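Local coordinates for protein GTN Reductase (Agrobacterium tumefaciens, PDB 5N6G) that probably reduces activated carbon-carbon double bonds with NAD(P)H, using bound flavin mononucleotide, as an ene-reductase of the Old Yellow Enzyme family, at residues 30-35 with 70-75; 163-168 with 219-224. One frame throughout, in Å; residues are numbered along the deposited sequence.

Contact 1: 30-35 with 70-75; sequences PGAIPN and GLYKRE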
ATOM      1  N   PRO A  30     -12.796 -10.794   9.297  1.00 15.90           N
ATOM      2  CA  PRO A  30     -13.887 -11.519   8.638  1.00 19.58           C
ATOM      3  C   PRO A  30     -15.022 -10.593   8.226  1.00 19.66           C
ATOM      4  O   PRO A  30     -15.398  -9.657   8.944  1.00 20.75           O
ATOM      5  CB  PRO A  30     -14.336 -12.527   9.704  1.00 24.49           C
ATOM      6  CG  PRO A  30     -13.142 -12.712  10.570  1.00 22.36           C
ATOM      7  CD  PRO A  30     -12.434 -11.405  10.588  1.00 17.69           C
ATOM      8  N   GLY A  31     -15.581 -10.873   7.052  1.00 18.58           N
ATOM      9  CA  GLY A  31     -16.668 -10.084   6.526  1.00 22.07           C
ATOM     10  C   GLY A  31     -16.247  -8.746   5.988  1.00 22.08           C
ATOM     11  O   GLY A  31     -17.115  -7.920   5.685  1.00 18.44           O
ATOM     12  N   ALA A  32     -14.938  -8.495   5.897  1.00 15.29           N
ATOM     13  CA  ALA A  32     -14.411  -7.240   5.369  1.00 15.32           C
ATOM     14  C   ALA A  32     -14.710  -6.060   6.289  1.00 16.25           C
ATOM     15  O   ALA A  32     -14.801  -4.916   5.827  1.00 18.18           O
ATOM     16  CB  ALA A  32     -14.955  -6.957   3.961  1.00 21.51           C
ATOM     17  N   ILE A  33     -14.828  -6.324   7.592  1.00 15.38           N
ATOM     18  CA  ILE A  33     -15.227  -5.324   8.577  1.00 14.52           C
ATOM     19  C   ILE A  33     -14.183  -5.324   9.684  1.00 15.85           C
ATOM     20  O   ILE A  33     -13.968  -6.353  10.335  1.00 16.72           O
ATOM     21  CB  ILE A  33     -16.624  -5.626   9.158  1.00 17.89           C
ATOM     22  CG1 ILE A  33     -17.680  -5.555   8.043  1.00 23.53           C
ATOM     23  CG2 ILE A  33     -16.987  -4.661  10.283  1.00 16.88           C
ATOM     24  CD1 ILE A  33     -19.018  -6.192   8.423  1.00 21.29           C
ATOM     25  N   PRO A  34     -13.506  -4.200   9.958  1.00 14.73           N
ATOM     26  CA  PRO A  34     -12.590  -4.169  11.102  1.00 14.32           C
ATOM     27  C   PRO A  34     -13.331  -4.405  12.404  1.00 16.42           C
ATOM     28  O   PRO A  34     -14.468  -3.969  12.586  1.00 19.52           O
ATOM     29  CB  PRO A  34     -12.003  -2.750  11.061  1.00 16.62           C
ATOM     30  CG  PRO A  34     -12.202  -2.290   9.669  1.00 15.76           C
ATOM     31  CD  PRO A  34     -13.523  -2.903   9.266  1.00 16.79           C
ATOM     32  N   ASN A  35     -12.644  -5.072  13.340  1.00 17.53           N
ATOM     33  CA  ASN A  35     -13.250  -5.481  14.598  1.00 15.06           C
ATOM     34  C   ASN A  35     -12.432  -4.980  15.785  1.00 16.21           C
ATOM     35  O   ASN A  35     -11.510  -4.173  15.614  1.00 16.41           O
ATOM     36  CB  ASN A  35     -13.405  -6.995  14.598  1.00 16.13           C
ATOM     37  CG  ASN A  35     -12.094  -7.699  14.370  1.00 20.11           C
ATOM     38  OD1 ASN A  35     -11.064  -7.324  14.946  1.00 18.65           O
ATOM     39  ND2 ASN A  35     -12.098  -8.678  13.468  1.00 24.79           N
ATOM     40  N   GLY A  70     -12.429  -3.882   4.252  1.00 15.79           N
ATOM     41  CA  GLY A  70     -12.655  -2.981   3.146  1.00 14.68           C
ATOM     42  C   GLY A  70     -13.176  -1.610   3.556  1.00 16.20           C
ATOM     43  O   GLY A  70     -13.282  -1.276   4.734  1.00 14.52           O
ATOM     44  N   LEU A  71     -13.506  -0.805   2.533  1.00 15.86           N
ATOM     45  CA  LEU A  71     -14.110   0.508   2.719  1.00 14.54           C
ATOM     46  C   LEU A  71     -15.472   0.615   2.040  1.00 18.90           C
ATOM     47  O   LEU A  71     -15.944   1.723   1.790  1.00 23.10           O
ATOM     48  CB  LEU A  71     -13.167   1.592   2.199  1.00 18.62           C
ATOM     49  CG  LEU A  71     -12.012   1.873   3.152  1.00 17.28           C
ATOM     50  CD1 LEU A  71     -10.956   2.708   2.433  1.00 26.99           C
ATOM     51  CD2 LEU A  71     -12.496   2.565   4.409  1.00 20.65           C
ATOM     52  N   TYR A  72     -16.129  -0.512   1.761  1.00 15.77           N
ATOM     53  CA  TYR A  72     -17.339  -0.501   0.933  1.00 18.13           C
ATOM     54  C   TYR A  72     -18.588  -0.982   1.665  1.00 19.65           C
ATOM     55  O   TYR A  72     -19.662  -1.105   1.044  1.00 22.09           O
ATOM     56  CB  TYR A  72     -17.093  -1.330  -0.336  1.00 17.54           C
ATOM     57  CG  TYR A  72     -16.618  -2.749  -0.102  1.00 15.87           C
ATOM     58  CD1 TYR A  72     -17.527  -3.786   0.107  1.00 15.72           C
ATOM     59  CD2 TYR A  72     -15.263  -3.048  -0.062  1.00 14.31           C
ATOM     60  CE1 TYR A  72     -17.093  -5.091   0.311  1.00 17.76           C
ATOM     61  CE2 TYR A  72     -14.817  -4.333   0.158  1.00 18.12           C
ATOM     62  CZ  TYR A  72     -15.720  -5.351   0.347  1.00 18.23           C
ATOM     63  OH  TYR A  72     -15.272  -6.638   0.567  1.00 18.38           O
ATOM     64  N   LYS A  73     -18.507  -1.232   2.962  1.00 17.09           N
ATOM     65  CA  LYS A  73     -19.666  -1.505   3.802  1.00 18.33           C
ATOM     66  C   LYS A  73     -19.768  -0.439   4.877  1.00 20.80           C
ATOM     67  O   LYS A  73     -18.740   0.025   5.383  1.00 16.76           O
ATOM     68  CB  LYS A  73     -19.562  -2.890   4.472  1.00 16.51           C
ATOM     69  CG  LYS A  73     -19.517  -4.070   3.525  1.00 21.54           C
ATOM     70  CD  LYS A  73     -19.407  -5.381   4.300  1.00 21.64           C
ATOM     71  CE  LYS A  73     -19.403  -6.584   3.369  1.00 31.69           C
ATOM     72  NZ  LYS A  73     -19.479  -7.854   4.135  1.00 27.73           N
ATOM     73  N   ARG A  74     -21.004  -0.054   5.233  1.00 20.18           N
ATOM     74  CA  ARG A  74     -21.189   0.906   6.315  1.00 20.54           C
ATOM     75  C   ARG A  74     -20.564   0.393   7.596  1.00 17.92           C
ATOM     76  O   ARG A  74     -19.955   1.159   8.351  1.00 16.97           O
ATOM     77  CB  ARG A  74     -22.676   1.188   6.566  1.00 19.76           C
ATOM     78  CG  ARG A  74     -23.414   1.765   5.389  1.00 20.80           C
ATOM     79  CD  ARG A  74     -22.847   3.118   4.978  1.00 20.00           C
ATOM     80  NE  ARG A  74     -22.842   4.094   6.060  1.00 30.18           N
ATOM     81  CZ  ARG A  74     -22.109   5.204   6.042  1.00 33.49           C
ATOM     82  NH1 ARG A  74     -21.316   5.470   5.012  1.00 29.35           N
ATOM     83  NH2 ARG A  74     -22.160   6.045   7.056  1.00 34.05           N
ATOM     84  N   GLU A  75     -20.746  -0.896   7.870  1.00 17.70           N
ATOM     85  CA  GLU A  75     -20.183  -1.497   9.067  1.00 17.15           C
ATOM     86  C   GLU A  75     -18.667  -1.409   9.066  1.00 15.43           C
ATOM     87  O   GLU A  75     -18.057  -1.297  10.135  1.00 17.23           O
ATOM     88  CB  GLU A  75     -20.621  -2.954   9.161  1.00 20.05           C
ATOM     89  CG  GLU A  75     -22.110  -3.126   9.458  1.00 22.73           C
ATOM     90  CD  GLU A  75     -23.011  -3.058   8.220  1.00 23.85           C
ATOM     91  OE1 GLU A  75     -22.497  -2.831   7.090  1.00 20.46           O
ATOM     92  OE2 GLU A  75     -24.244  -3.258   8.388  1.00 25.68           O
TER
HETATM   93  O   HOH W   1     -15.966  -3.383   3.390  1.00 19.99           O
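Ala-32 and Gly-70 make the close part of this contact: Gly-70 N gives its hydrogen to Ala-32 O at 3.0 Å in a nearly straight bond (177°), reaching it from above the carbonyl plane. The same oxygen accepts a second hydrogen from water 1, which lies over the centre of the Tyr-72 ring. The methyl of Ala-32 points into the other segment, its CB 3.4 Å from Tyr-72 OH; a small residue suits this buried spot. The hydroxyl is hydrogen-bonded to Gln-63 NE2, outside the two segments. Glycine suits position 70, where a CB would collide with Tyr-72 CE2.

Toward solvent the fit is looser. Lys-73 runs out extended beyond CG and ends on a backbone acceptor, NZ to Gly-31 O at 2.8 Å. Its chain crosses Ile-33 at about a right angle, with Lys-73 CD 4.1 Å from Ile-33 CG1. Ile-33 CD1 rests 3.7 Å from Glu-75 CB, while the Glu-75 carboxylate turns away. Lys-73 is the N-cap residue of helix 74-89, and the contact ties the loop after the first barrel strand to the start of a helix following the second, in the TIM barrel of an Old Yellow Enzyme.

Contact 2: 163-168 with 219-224; sequences GARAAL and AEEIGA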
ATOM      1  N   GLY A 163     -14.228   5.336  -2.255  1.00 15.76           N
ATOM      2  CA  GLY A 163     -13.335   4.790  -1.245  1.00 16.10           C
ATOM      3  C   GLY A 163     -12.536   5.853  -0.514  1.00 17.73           C
ATOM      4  O   GLY A 163     -12.357   5.782   0.702  1.00 16.60           O
ATOM      5  N   ALA A 164     -12.050   6.853  -1.244  1.00 14.71           N
ATOM      6  CA  ALA A 164     -11.353   7.972  -0.611  1.00 15.52           C
ATOM      7  C   ALA A 164     -12.288   8.748   0.317  1.00 15.14           C
ATOM      8  O   ALA A 164     -11.916   9.102   1.447  1.00 16.45           O
ATOM      9  CB  ALA A 164     -10.759   8.880  -1.683  1.00 15.68           C
ATOM     10  N   ARG A 165     -13.519   9.013  -0.143  1.00 14.05           N
ATOM     11  CA  ARG A 165     -14.519   9.672   0.682  1.00 16.18           C
ATOM     12  C   ARG A 165     -14.855   8.845   1.920  1.00 15.81           C
ATOM     13  O   ARG A 165     -14.972   9.393   3.032  1.00 16.84           O
ATOM     14  CB  ARG A 165     -15.763   9.923  -0.167  1.00 18.63           C
ATOM     15  CG  ARG A 165     -16.901  10.618   0.498  1.00 30.85           C
ATOM     16  CD  ARG A 165     -18.127  10.505  -0.407  1.00 74.03           C
ATOM     17  NE  ARG A 165     -17.777  10.670  -1.823  1.00 71.82           N
ATOM     18  CZ  ARG A 165     -18.230   9.909  -2.820  1.00 52.91           C
ATOM     19  NH1 ARG A 165     -19.061   8.899  -2.590  1.00 71.82           N
ATOM     20  NH2 ARG A 165     -17.837  10.150  -4.064  1.00 40.39           N
ATOM     21  N   ALA A 166     -14.967   7.523   1.750  1.00 16.96           N
ATOM     22  CA  ALA A 166     -15.227   6.640   2.878  1.00 17.83           C
ATOM     23  C   ALA A 166     -14.107   6.705   3.894  1.00 17.51           C
ATOM     24  O   ALA A 166     -14.360   6.680   5.104  1.00 16.53           O
ATOM     25  CB  ALA A 166     -15.398   5.206   2.407  1.00 17.23           C
ATOM     26  N   ALA A 167     -12.860   6.777   3.417  1.00 17.42           N
ATOM     27  CA  ALA A 167     -11.727   6.881   4.321  1.00 15.58           C
ATOM     28  C   ALA A 167     -11.813   8.142   5.168  1.00 17.01           C
ATOM     29  O   ALA A 167     -11.569   8.102   6.383  1.00 16.79           O
ATOM     30  CB  ALA A 167     -10.422   6.860   3.519  1.00 13.57           C
ATOM     31  N   LEU A 168     -12.149   9.278   4.553  1.00 15.61           N
ATOM     32  CA  LEU A 168     -12.324  10.495   5.343  1.00 19.38           C
ATOM     33  C   LEU A 168     -13.479  10.359   6.330  1.00 18.06           C
ATOM     34  O   LEU A 168     -13.387  10.819   7.474  1.00 19.68           O
ATOM     35  CB  LEU A 168     -12.553  11.695   4.433  1.00 23.71           C
ATOM     36  CG  LEU A 168     -11.331  12.339   3.777  1.00 33.08           C
ATOM     37  CD1 LEU A 168     -11.775  13.596   3.046  1.00 49.63           C
ATOM     38  CD2 LEU A 168     -10.253  12.680   4.788  1.00 44.71           C
ATOM     39  N   ALA A 219      -7.451  12.794  -5.356  1.00 14.23           N
ATOM     40  CA  ALA A 219      -7.064  14.132  -4.909  1.00 15.97           C
ATOM     41  C   ALA A 219      -8.206  15.127  -5.025  1.00 15.81           C
ATOM     42  O   ALA A 219      -8.340  16.026  -4.183  1.00 16.21           O
ATOM     43  CB  ALA A 219      -5.848  14.609  -5.701  1.00 16.88           C
ATOM     44  N   GLU A 220      -9.023  15.020  -6.081  1.00 15.75           N
ATOM     45  CA  GLU A 220     -10.164  15.905  -6.226  1.00 19.55           C
ATOM     46  C   GLU A 220     -11.171  15.671  -5.106  1.00 18.03           C
ATOM     47  O   GLU A 220     -11.807  16.614  -4.625  1.00 19.93           O
ATOM     48  CB  GLU A 220     -10.812  15.684  -7.595  1.00 18.86           C
ATOM     49  CG  GLU A 220     -12.013  16.569  -7.876  1.00 23.88           C
ATOM     50  CD  GLU A 220     -11.657  18.043  -7.936  1.00 48.45           C
ATOM     51  OE1 GLU A 220     -10.590  18.372  -8.501  1.00 35.84           O
ATOM     52  OE2 GLU A 220     -12.431  18.866  -7.403  1.00 48.38           O
ATOM     53  N   GLU A 221     -11.289  14.433  -4.655  1.00 16.71           N
ATOM     54  CA  GLU A 221     -12.289  14.105  -3.648  1.00 16.34           C
ATOM     55  C   GLU A 221     -11.860  14.543  -2.252  1.00 17.45           C
ATOM     56  O   GLU A 221     -12.678  15.113  -1.508  1.00 18.32           O
ATOM     57  CB  GLU A 221     -12.562  12.600  -3.689  1.00 19.99           C
ATOM     58  CG  GLU A 221     -13.692  12.142  -2.800  1.00 24.87           C
ATOM     59  CD  GLU A 221     -15.055  12.692  -3.241  1.00 34.32           C
ATOM     60  OE1 GLU A 221     -15.242  12.942  -4.454  1.00 34.91           O
ATOM     61  OE2 GLU A 221     -15.927  12.873  -2.370  1.00 47.45           O
ATOM     62  N   ILE A 222     -10.599  14.305  -1.874  1.00 17.19           N
ATOM     63  CA  ILE A 222     -10.156  14.529  -0.499  1.00 17.28           C
ATOM     64  C   ILE A 222      -9.062  15.575  -0.367  1.00 19.16           C
ATOM     65  O   ILE A 222      -8.723  15.934   0.771  1.00 18.61           O
ATOM     66  CB  ILE A 222      -9.688  13.225   0.176  1.00 18.98           C
ATOM     67  CG1 ILE A 222      -8.379  12.716  -0.457  1.00 17.57           C
ATOM     68  CG2 ILE A 222     -10.806  12.179   0.138  1.00 22.04           C
ATOM     69  CD1 ILE A 222      -7.759  11.548   0.309  1.00 18.03           C
ATOM     70  N   GLY A 223      -8.522  16.087  -1.469  1.00 17.29           N
ATOM     71  CA  GLY A 223      -7.422  17.029  -1.417  1.00 18.12           C
ATOM     72  C   GLY A 223      -6.091  16.347  -1.688  1.00 14.92           C
ATOM     73  O   GLY A 223      -5.786  15.293  -1.123  1.00 14.91           O
ATOM     74  N   ALA A 224      -5.276  16.966  -2.546  1.00 15.89           N
ATOM     75  CA  ALA A 224      -3.972  16.399  -2.860  1.00 15.00           C
ATOM     76  C   ALA A 224      -3.086  16.313  -1.623  1.00 15.79           C
ATOM     77  O   ALA A 224      -2.272  15.384  -1.503  1.00 16.59           O
ATOM     78  CB  ALA A 224      -3.296  17.242  -3.951  1.00 17.65           C
TER
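Arg-165 and Glu-221 mark the closest backbone approach, 6.6 Å between their CA atoms, where the latter part of helix 150-169 meets the C-terminal turn of helix 204-222. That turn stops at Gly-223, whose positive phi (100°) and extended psi would press a CB against the preceding carbonyl oxygen; glycine avoids this as the chain leaves the helix.

Ile-222 carries the apolar half. With CG1 between the backbone N and the carbonyl carbon (chi1 69°), its CG2 lies anti to the carbonyl carbon and enters between Ala-164 and Leu-168, one helical turn apart. Ile-222 CG2 is 3.8 Å from Ala-164 CB and only 3.4 Å from Leu-168 CD1, a tight carbon pair. The short alanine lets the branched isoleucine come close to the helix backbone, with Ile-222 CG2 3.5 Å from Ala-164 O.

On the more exposed side, Arg-165 NE forms a straight salt-bridge hydrogen bond of 2.9 Å to Glu-221 OE2. The oxygen sits in the guanidinium plane but is met from above its own carboxylate plane, the two planes being 73° apart. Beneath the pair of helices, Ala-167 and Ile-222 both touch Val-175 of strand 174-178, which places two neighbouring outer helices of the barrel against the strand between them in sequence.

How the contacts relate
The two contacts come one after the other along the chain and share no segment, yet they meet: Leu-71 of 70-75 packs through its backbone O against Ala-166 CB, 3.6 Å away. Separately, Arg-74 forms a salt bridge with Glu-169, the residue next after 163-168. Contact 1 is partly buried and joins a loop to a helix start, relying chiefly on backbone carbonyls as acceptors, one of them shared with a water. Contact 2 is a surface contact between a helix and the last turn of another, joined by side chains: an apolar wedge and a charged pair.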